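Local coordinates for BH1478 protein (Bacillus halodurans, PDB 2QUP) that is of unknown function but belongs to the DUF327 family and folds as a single-chain bundle of four long helices, at residues 47-52 and 70-75; 59-64 and 122-127; 74-79 and 138-143. One frame throughout, in Å; residues are numbered along the deposited sequence. Where two conformers were deposited one is given.

Interaction 1 of 3, residues 47-52 and 70-75; sequences MSKIDD and KELVKE
Ile50 overlaps Leu72 low on its side chain: CG1 of Ile50 lies 3.7 Å from CB of Leu72, and the two side chains slide past each other in opposite directions. With CG1 anti to its own carbonyl carbon (chi1 -67°), the isoleucine sends its longer branch toward helix 63-88, and its CD1 lies 3.9 Å from the O of Leu72. The other branch of Ile50 works separately. Its CG2 reaches CG2 of Val73 at 4.1 Å, the two side chains crossing at about a right angle, so one isoleucine covers two successive positions of the opposing helix. Leu72 answers from its far end: CD1 settles by the backbone of Lys49, 3.9 Å from the O of that residue, and also meets CB of Lys49 at 4.0 Å. Beyond that CB the lysine chain leads away from the contact.

These are neighbouring antiparallel helices of a four-helix bundle, helices 27-60 and 63-88, and their short segments here run at 151° with axes 9.6 Å apart. The CA atoms that come nearest are those of Ile50 and Leu72. No hydrogen bond spans the interface; it rests on aliphatic side-chain carbons, some of them lying against backbone carbonyls. Burial is uneven across it. Ile50 and Val73 turn into the interior, where Val73 also packs on Leu112 and Leu140 of the other two helices, while Leu72 lies nearer the surface and is flanked by Leu46 and Gln53. Asp51, on the same turn as Ile50, forms a salt bridge with Lys137 of helix 126-144.

Interaction 2 of 3, residues 59-64 and 122-127; sequences ETRTIE and KEKKGL
Arg61 and Lys124 lie against each other through the aliphatic parts of their side chains, CB of Arg61 being 3.8 Å from CD of Lys124. They meet at one end of the four-helix bundle, where the short turn between helices 27-60 and 63-88 touches the longer connection leading into helix 126-144. Further along the arginine, its CD stands 3.6 Å from the O of Lys124. The guanidinium then passes obliquely by Gly126, whose CA is 3.9 Å from NH2 of Arg61. Arg61 was modelled in two conformations, and this account holds for one of them. Lys124 in turn brings its CD to 3.8 Å from the O of Arg61.

No hydrogen bond crosses between the segments, and each charged end is held on its own side. NH2 of Arg61 donates to the O of Ser58, while the C of Glu59 sits over one face of the guanidinium, toward its rim. Lys124 bends at its third torsion, nearly eclipsed (chi3 6°), and again at the fourth, which brings NZ back to the O of Ala121, with a weak second bond to the O of Lys122. NE of Arg61 and NZ of Lys124, like charges, are 6.9 Å apart. With the lysine chain cut back to an alanine here, CB of Arg61 would probably lose its aliphatic cover and the O of Ala121 its lysine donor.

Arg61 itself has a left-handed backbone (phi 70°), where the chain leaves helix 27-60. Thr62 follows as N-cap of helix 63-88, its OG1 accepting the N-H of Glu65.

Interaction 3 of 3, residues 74-79 and 138-143; sequences KEFVGD and GLLINI
Leu140 takes part in two of the three apolar pairs through one methyl: CD2 touches CG2 of Val77 at 3.6 Å and CD2 of the Phe76 ring at 3.9 Å. The leucine meets Val77 at about a right angle and Phe76 more obliquely, so that this methyl reaches both residues of helix 63-88. Val77 has a second neighbour one turn on, for its CG2 is also 4.0 Å from CD1 of Ile143. CG2 of Val77, set anti to its carbonyl carbon with CG1 anti to the backbone N (chi1 174°), is the methyl that meets Leu140 and Ile143.

Helices 63-88 and 126-144, the second and fourth of the four-helix bundle, run in the same general direction here, their short segments inclined by 26° with axes 9.7 Å apart. The contact lies close to the centre of the chain. Helix 27-60 closes in over Phe76 through Met47 and Ile50, and helix 98-120 supplies Val105 against Val77 and Ile104 against Ile143.

The second kind of contact sets an aromatic edge against a backbone oxygen. CE2 of Phe76 comes within 3.3 Å of the O of Leu140, which lies near the plane of the ring, so the carbonyl faces ring C-H rather than the pi cloud. With CG anti to the backbone N (chi1 -169°), the ring stretches across to the other helix. The same carbonyl accepts the backbone N-H of Ile143 at 3.3 Å, measured from N of Ile143 to O of Leu140. Past it, the O of Ile143 accepts a hydrogen bond from NH2 of Arg96.

From the N terminus, helix 27-60 first offers 47-52; after the turn at Arg61 the chain comes back along helix 63-88, and interaction 1 closes this short hairpin over 17 intervening residues. Interactions 2 and 3 close much longer loops, of 57 and 58 residues, by bringing in helix 126-144. Interaction 2 crosses both others in chain order, since their segments alternate, and joins the two turns at the bundle's end, about 17 Å between centres from interaction 1 and 23 Å from interaction 3. Interaction 3 begins where interaction 1 ends, sharing Lys74 and Glu75, and the two touch in the bundle interior, where CE of Met47 also reaches Leu140.

Interaction 1 of 3, residues 47-52 and 70-75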
loop_
_atom_site.group_PDB
_atom_site.type_symbol
_atom_site.label_atom_id
_atom_site.label_comp_id
_atom_site.label_asym_id
_atom_site.label_seq_id
_atom_site.Cartn_x
_atom_site.Cartn_y
_atom_site.Cartn_z
ATOM N N MET A 47 1.574 6.993 -1.974
ATOM C CA MET A 47 2.024 6.727 -0.602
ATOM C C MET A 47 2.106 8.014 0.253
ATOM O O MET A 47 1.921 7.976 1.477
ATOM C CB MET A 47 3.367 6.011 -0.662
ATOM C CG MET A 47 3.917 5.470 0.655
ATOM S SD MET A 47 2.730 4.638 1.724
ATOM C CE MET A 47 2.569 3.064 0.909
ATOM N N SER A 48 2.390 9.138 -0.403
ATOM C CA SER A 48 2.404 10.441 0.253
ATOM C C SER A 48 1.009 10.798 0.768
ATOM O O SER A 48 0.852 11.176 1.935
ATOM C CB SER A 48 2.923 11.526 -0.704
ATOM O OG SER A 48 4.340 11.515 -0.775
ATOM N N LYS A 49 0.007 10.671 -0.107
ATOM C CA LYS A 49 -1.411 10.755 0.262
ATOM C C LYS A 49 -1.779 9.771 1.373
ATOM O O LYS A 49 -2.357 10.145 2.383
ATOM C CB LYS A 49 -2.265 10.458 -0.951
ATOM C CG LYS A 49 -2.210 11.555 -1.990
ATOM C CD LYS A 49 -3.035 11.150 -3.202
ATOM C CE LYS A 49 -3.213 12.318 -4.135
ATOM N NZ LYS A 49 -2.110 12.343 -5.118
ATOM N N ILE A 50 -1.403 8.519 1.195
ATOM C CA ILE A 50 -1.658 7.490 2.202
ATOM C C ILE A 50 -1.071 7.852 3.567
ATOM O O ILE A 50 -1.737 7.673 4.586
ATOM C CB ILE A 50 -1.188 6.099 1.713
ATOM C CG1 ILE A 50 -2.041 5.624 0.533
ATOM C CG2 ILE A 50 -1.342 5.050 2.778
ATOM C CD1 ILE A 50 -1.491 4.366 -0.103
ATOM N N ASP A 51 0.156 8.372 3.587
ATOM C CA ASP A 51 0.791 8.837 4.838
ATOM C C ASP A 51 -0.006 9.950 5.518
ATOM O O ASP A 51 -0.201 9.946 6.734
ATOM C CB ASP A 51 2.194 9.378 4.556
ATOM C CG ASP A 51 3.222 8.294 4.444
ATOM O OD1 ASP A 51 3.027 7.211 5.031
ATOM O OD2 ASP A 51 4.239 8.532 3.765
ATOM N N ASP A 52 -0.447 10.912 4.716
ATOM C CA ASP A 52 -1.199 12.067 5.217
ATOM C C ASP A 52 -2.584 11.670 5.732
ATOM O O ASP A 52 -3.078 12.209 6.737
ATOM C CB ASP A 52 -1.381 13.103 4.100
ATOM C CG ASP A 52 -0.122 13.868 3.802
ATOM O OD1 ASP A 52 0.730 13.988 4.710
ATOM O OD2 ASP A 52 0.006 14.353 2.651
ATOM N N LYS A 70 -8.853 3.720 3.410
ATOM C CA LYS A 70 -8.964 2.417 2.778
ATOM C C LYS A 70 -9.178 2.544 1.275
ATOM O O LYS A 70 -8.764 1.667 0.549
ATOM C CB LYS A 70 -10.062 1.586 3.436
ATOM C CG LYS A 70 -9.711 1.191 4.881
ATOM C CD LYS A 70 -10.887 0.618 5.638
ATOM C CE LYS A 70 -11.545 -0.561 4.954
ATOM N NZ LYS A 70 -12.510 -1.167 5.912
ATOM N N GLU A 71 -9.777 3.637 0.813
ATOM C CA GLU A 71 -9.893 3.807 -0.631
ATOM C C GLU A 71 -8.552 4.113 -1.295
ATOM O O GLU A 71 -8.332 3.711 -2.436
ATOM C CB GLU A 71 -10.992 4.801 -1.012
ATOM C CG GLU A 71 -12.408 4.171 -1.016
ATOM C CD GLU A 71 -12.706 3.352 -2.277
ATOM O OE1 GLU A 71 -12.687 2.102 -2.208
ATOM O OE2 GLU A 71 -12.960 3.960 -3.339
ATOM N N LEU A 72 -7.653 4.775 -0.574
ATOM C CA LEU A 72 -6.311 5.010 -1.049
ATOM C C LEU A 72 -5.482 3.727 -0.990
ATOM O O LEU A 72 -4.747 3.415 -1.928
ATOM C CB LEU A 72 -5.658 6.133 -0.232
ATOM C CG LEU A 72 -6.145 7.564 -0.427
ATOM C CD1 LEU A 72 -5.396 8.457 0.527
ATOM C CD2 LEU A 72 -5.906 8.038 -1.866
ATOM N N VAL A 73 -5.592 2.989 0.123
ATOM C CA VAL A 73 -4.778 1.821 0.335
ATOM C C VAL A 73 -5.130 0.756 -0.697
ATOM O O VAL A 73 -4.239 0.171 -1.325
ATOM C CB VAL A 73 -4.955 1.248 1.762
ATOM C CG1 VAL A 73 -4.370 -0.143 1.811
ATOM C CG2 VAL A 73 -4.224 2.115 2.750
ATOM N N LYS A 74 -6.430 0.556 -0.891
ATOM C CA LYS A 74 -6.972 -0.355 -1.912
ATOM C C LYS A 74 -6.496 0.008 -3.320
ATOM O O LYS A 74 -6.239 -0.868 -4.155
ATOM C CB LYS A 74 -8.510 -0.364 -1.852
ATOM C CG LYS A 74 -9.228 -1.452 -2.661
ATOM C CD LYS A 74 -10.705 -1.548 -2.259
ATOM C CE LYS A 74 -11.534 -2.315 -3.295
ATOM N NZ LYS A 74 -12.982 -1.919 -3.302
ATOM N N GLU A 75 -6.378 1.302 -3.603
ATOM C CA GLU A 75 -5.838 1.732 -4.908
ATOM C C GLU A 75 -4.338 1.435 -5.085
ATOM O O GLU A 75 -3.879 1.107 -6.184
ATOM C CB GLU A 75 -6.056 3.217 -5.114
ATOM C CG GLU A 75 -5.642 3.687 -6.504
ATOM C CD GLU A 75 -5.696 5.174 -6.647
ATOM O OE1 GLU A 75 -5.505 5.675 -7.784
ATOM O OE2 GLU A 75 -5.937 5.834 -5.615
#

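Interaction 2 of 3, residues 59-64 and 122-127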
loop_
_atom_site.group_PDB
_atom_site.type_symbol
_atom_site.label_atom_id
_atom_site.label_comp_id
_atom_site.label_asym_id
_atom_site.label_seq_id
_atom_site.Cartn_x
_atom_site.Cartn_y
_atom_site.Cartn_z
ATOM N N GLU A 59 -5.592 10.981 14.044
ATOM C CA GLU A 59 -5.997 12.182 14.770
ATOM C C GLU A 59 -7.520 12.268 14.907
ATOM O O GLU A 59 -8.026 12.571 15.978
ATOM C CB GLU A 59 -5.502 13.445 14.039
ATOM C CG GLU A 59 -3.990 13.632 13.926
ATOM C CD GLU A 59 -3.299 13.902 15.258
ATOM O OE1 GLU A 59 -2.435 13.083 15.635
ATOM O OE2 GLU A 59 -3.597 14.925 15.921
ATOM N N THR A 60 -8.251 12.053 13.816
ATOM C CA THR A 60 -9.699 12.250 13.838
ATOM C C THR A 60 -10.423 11.013 14.334
ATOM O O THR A 60 -11.268 11.129 15.225
ATOM C CB THR A 60 -10.283 12.637 12.482
ATOM O OG1 THR A 60 -10.115 11.540 11.593
ATOM C CG2 THR A 60 -9.594 13.855 11.911
ATOM N N ARG A 61 -10.118 9.876 13.738
ATOM C CA ARG A 61 -10.641 8.532 14.136
ATOM C C ARG A 61 -12.140 8.397 13.799
ATOM O O ARG A 61 -12.894 7.838 14.516
ATOM C CB ARG A 61 -10.309 8.144 15.588
ATOM C CG ARG A 61 -8.828 8.268 15.941
ATOM C CD ARG A 61 -8.592 8.353 17.438
ATOM N NE ARG A 61 -9.108 9.591 18.032
ATOM C CZ ARG A 61 -8.375 10.665 18.329
ATOM N NH1 ARG A 61 -8.950 11.726 18.876
ATOM N NH2 ARG A 61 -7.073 10.701 18.067
ATOM N N THR A 62 -12.507 8.894 12.643
ATOM C CA THR A 62 -13.876 8.820 12.207
ATOM C C THR A 62 -13.955 7.768 11.103
ATOM O O THR A 62 -12.948 7.456 10.463
ATOM C CB THR A 62 -14.353 10.190 11.666
ATOM O OG1 THR A 62 -13.540 10.565 10.556
ATOM C CG2 THR A 62 -14.274 11.288 12.731
ATOM N N ILE A 63 -15.154 7.246 10.863
ATOM C CA ILE A 63 -15.394 6.334 9.736
ATOM C C ILE A 63 -15.240 7.069 8.400
ATOM O O ILE A 63 -14.835 6.474 7.393
ATOM C CB ILE A 63 -16.790 5.642 9.843
ATOM C CG1 ILE A 63 -16.812 4.709 11.049
ATOM C CG2 ILE A 63 -17.127 4.824 8.603
ATOM C CD1 ILE A 63 -18.126 4.729 11.769
ATOM N N GLU A 64 -15.520 8.369 8.404
ATOM C CA GLU A 64 -15.270 9.190 7.242
ATOM C C GLU A 64 -13.787 9.208 6.854
ATOM O O GLU A 64 -13.443 9.210 5.672
ATOM C CB GLU A 64 -15.774 10.599 7.493
ATOM C CG GLU A 64 -15.541 11.579 6.314
ATOM C CD GLU A 64 -15.654 13.044 6.745
ATOM O OE1 GLU A 64 -15.686 13.931 5.857
ATOM O OE2 GLU A 64 -15.701 13.306 7.975
ATOM N N LYS A 122 -15.269 1.340 21.024
ATOM C CA LYS A 122 -15.852 2.476 21.740
ATOM C C LYS A 122 -14.790 3.443 22.267
ATOM O O LYS A 122 -14.827 4.640 21.971
ATOM C CB LYS A 122 -16.787 1.997 22.861
ATOM C CG LYS A 122 -18.189 1.608 22.377
ATOM C CD LYS A 122 -18.672 0.312 23.025
ATOM C CE LYS A 122 -19.624 0.566 24.191
ATOM N NZ LYS A 122 -20.934 1.093 23.726
ATOM N N GLU A 123 -13.838 2.914 23.028
ATOM C CA GLU A 123 -12.565 3.591 23.252
ATOM C C GLU A 123 -11.620 3.417 22.047
ATOM O O GLU A 123 -11.742 2.454 21.284
ATOM C CB GLU A 123 -11.949 3.145 24.593
ATOM C CG GLU A 123 -11.068 1.875 24.586
ATOM C CD GLU A 123 -11.717 0.637 23.957
ATOM O OE1 GLU A 123 -11.023 -0.049 23.172
ATOM O OE2 GLU A 123 -12.904 0.349 24.241
ATOM N N LYS A 124 -10.695 4.360 21.872
ATOM C CA LYS A 124 -10.115 4.648 20.551
ATOM C C LYS A 124 -8.847 5.527 20.632
ATOM O O LYS A 124 -8.940 6.762 20.628
ATOM C CB LYS A 124 -11.170 5.329 19.673
ATOM C CG LYS A 124 -11.026 5.076 18.191
ATOM C CD LYS A 124 -12.273 5.491 17.407
ATOM C CE LYS A 124 -13.339 6.212 18.237
ATOM N NZ LYS A 124 -14.489 5.316 18.594
ATOM N N LYS A 125 -7.674 4.886 20.691
ATOM C CA LYS A 125 -6.424 5.578 21.014
ATOM C C LYS A 125 -5.587 5.933 19.786
ATOM O O LYS A 125 -5.201 5.060 19.009
ATOM C CB LYS A 125 -5.607 4.777 22.028
ATOM C CG LYS A 125 -6.037 5.028 23.473
ATOM C CD LYS A 125 -4.953 4.608 24.460
ATOM C CE LYS A 125 -5.373 3.401 25.298
ATOM N NZ LYS A 125 -4.374 2.293 25.221
ATOM N N GLY A 126 -5.303 7.224 19.623
ATOM C CA GLY A 126 -4.586 7.732 18.453
ATOM C C GLY A 126 -3.239 7.077 18.178
ATOM O O GLY A 126 -2.864 6.936 17.033
ATOM N N LEU A 127 -2.506 6.657 19.213
ATOM C CA LEU A 127 -1.165 6.123 18.990
ATOM C C LEU A 127 -1.156 4.682 18.499
ATOM O O LEU A 127 -0.332 4.319 17.645
ATOM C CB LEU A 127 -0.279 6.285 20.219
ATOM C CG LEU A 127 1.228 6.110 20.024
ATOM C CD1 LEU A 127 1.799 7.102 19.015
ATOM C CD2 LEU A 127 1.871 6.306 21.382
#

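Interaction 3 of 3, residues 74-79 and 138-143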
loop_
_atom_site.group_PDB
_atom_site.type_symbol
_atom_site.label_atom_id
_atom_site.label_comp_id
_atom_site.label_asym_id
_atom_site.label_seq_id
_atom_site.Cartn_x
_atom_site.Cartn_y
_atom_site.Cartn_z
ATOM N N LYS A 74 -6.430 0.556 -0.891
ATOM C CA LYS A 74 -6.972 -0.355 -1.912
ATOM C C LYS A 74 -6.496 0.008 -3.320
ATOM O O LYS A 74 -6.239 -0.868 -4.155
ATOM C CB LYS A 74 -8.510 -0.364 -1.852
ATOM C CG LYS A 74 -9.228 -1.452 -2.661
ATOM C CD LYS A 74 -10.705 -1.548 -2.259
ATOM C CE LYS A 74 -11.534 -2.315 -3.295
ATOM N NZ LYS A 74 -12.982 -1.919 -3.302
ATOM N N GLU A 75 -6.378 1.302 -3.603
ATOM C CA GLU A 75 -5.838 1.732 -4.908
ATOM C C GLU A 75 -4.338 1.435 -5.085
ATOM O O GLU A 75 -3.879 1.107 -6.184
ATOM C CB GLU A 75 -6.056 3.217 -5.114
ATOM C CG GLU A 75 -5.642 3.687 -6.504
ATOM C CD GLU A 75 -5.696 5.174 -6.647
ATOM O OE1 GLU A 75 -5.505 5.675 -7.784
ATOM O OE2 GLU A 75 -5.937 5.834 -5.615
ATOM N N PHE A 76 -3.588 1.593 -3.999
ATOM C CA PHE A 76 -2.167 1.296 -3.951
ATOM C C PHE A 76 -1.913 -0.185 -4.205
ATOM O O PHE A 76 -1.107 -0.512 -5.064
ATOM C CB PHE A 76 -1.587 1.676 -2.576
ATOM C CG PHE A 76 -0.079 1.641 -2.514
ATOM C CD1 PHE A 76 0.660 2.822 -2.609
ATOM C CD2 PHE A 76 0.606 0.421 -2.355
ATOM C CE1 PHE A 76 2.078 2.800 -2.548
ATOM C CE2 PHE A 76 2.018 0.381 -2.305
ATOM C CZ PHE A 76 2.761 1.568 -2.379
ATOM N N VAL A 77 -2.560 -1.055 -3.416
ATOM C CA VAL A 77 -2.465 -2.498 -3.572
ATOM C C VAL A 77 -2.629 -2.938 -5.030
ATOM O O VAL A 77 -1.784 -3.651 -5.553
ATOM C CB VAL A 77 -3.432 -3.249 -2.672
ATOM C CG1 VAL A 77 -3.405 -4.765 -2.970
ATOM C CG2 VAL A 77 -3.071 -3.013 -1.202
ATOM N N GLY A 78 -3.692 -2.482 -5.677
ATOM C CA GLY A 78 -3.922 -2.769 -7.100
ATOM C C GLY A 78 -2.712 -2.443 -7.935
ATOM O O GLY A 78 -2.228 -3.284 -8.683
ATOM N N ASP A 79 -2.206 -1.220 -7.786
ATOM C CA ASP A 79 -1.102 -0.735 -8.613
ATOM C C ASP A 79 0.241 -1.351 -8.260
ATOM O O ASP A 79 1.078 -1.541 -9.132
ATOM C CB ASP A 79 -1.001 0.786 -8.544
ATOM C CG ASP A 79 -2.125 1.484 -9.284
ATOM O OD1 ASP A 79 -2.308 2.697 -9.062
ATOM O OD2 ASP A 79 -2.829 0.830 -10.085
ATOM N N GLY A 138 4.248 -0.531 6.091
ATOM C CA GLY A 138 5.341 -1.498 6.033
ATOM C C GLY A 138 5.079 -2.699 5.146
ATOM O O GLY A 138 5.926 -3.085 4.348
ATOM N N LEU A 139 3.895 -3.284 5.264
ATOM C CA LEU A 139 3.471 -4.298 4.317
ATOM C C LEU A 139 3.346 -3.725 2.886
ATOM O O LEU A 139 3.794 -4.350 1.915
ATOM C CB LEU A 139 2.168 -4.937 4.788
ATOM C CG LEU A 139 2.262 -5.659 6.147
ATOM C CD1 LEU A 139 0.887 -5.977 6.709
ATOM C CD2 LEU A 139 3.075 -6.913 6.014
ATOM N N LEU A 140 2.772 -2.543 2.760
ATOM C CA LEU A 140 2.451 -1.984 1.422
ATOM C C LEU A 140 3.645 -1.775 0.510
ATOM O O LEU A 140 3.593 -2.019 -0.719
ATOM C CB LEU A 140 1.731 -0.648 1.573
ATOM C CG LEU A 140 0.226 -0.619 1.873
ATOM C CD1 LEU A 140 -0.225 0.820 1.971
ATOM C CD2 LEU A 140 -0.617 -1.372 0.851
ATOM N N ILE A 141 4.716 -1.256 1.092
ATOM C CA ILE A 141 5.909 -0.956 0.304
ATOM C C ILE A 141 6.633 -2.238 -0.137
ATOM O O ILE A 141 7.379 -2.234 -1.109
ATOM C CB ILE A 141 6.865 0.032 1.038
ATOM C CG1 ILE A 141 7.290 -0.525 2.396
ATOM C CG2 ILE A 141 6.223 1.407 1.218
ATOM C CD1 ILE A 141 8.301 0.335 3.126
ATOM N N ASN A 142 6.408 -3.334 0.586
ATOM C CA ASN A 142 6.970 -4.630 0.216
ATOM C C ASN A 142 6.227 -5.370 -0.897
ATOM O O ASN A 142 6.675 -6.434 -1.317
ATOM C CB ASN A 142 7.008 -5.546 1.416
ATOM C CG ASN A 142 7.926 -5.056 2.502
ATOM O OD1 ASN A 142 8.895 -4.351 2.251
ATOM N ND2 ASN A 142 7.629 -5.448 3.728
ATOM N N ILE A 143 5.087 -4.841 -1.343
ATOM C CA ILE A 143 4.264 -5.532 -2.346
ATOM C C ILE A 143 5.042 -5.624 -3.630
ATOM O O ILE A 143 5.209 -6.716 -4.180
ATOM C CB ILE A 143 2.856 -4.874 -2.600
ATOM C CG1 ILE A 143 1.903 -5.174 -1.438
ATOM C CG2 ILE A 143 2.196 -5.533 -3.806
ATOM C CD1 ILE A 143 0.685 -4.251 -1.337
#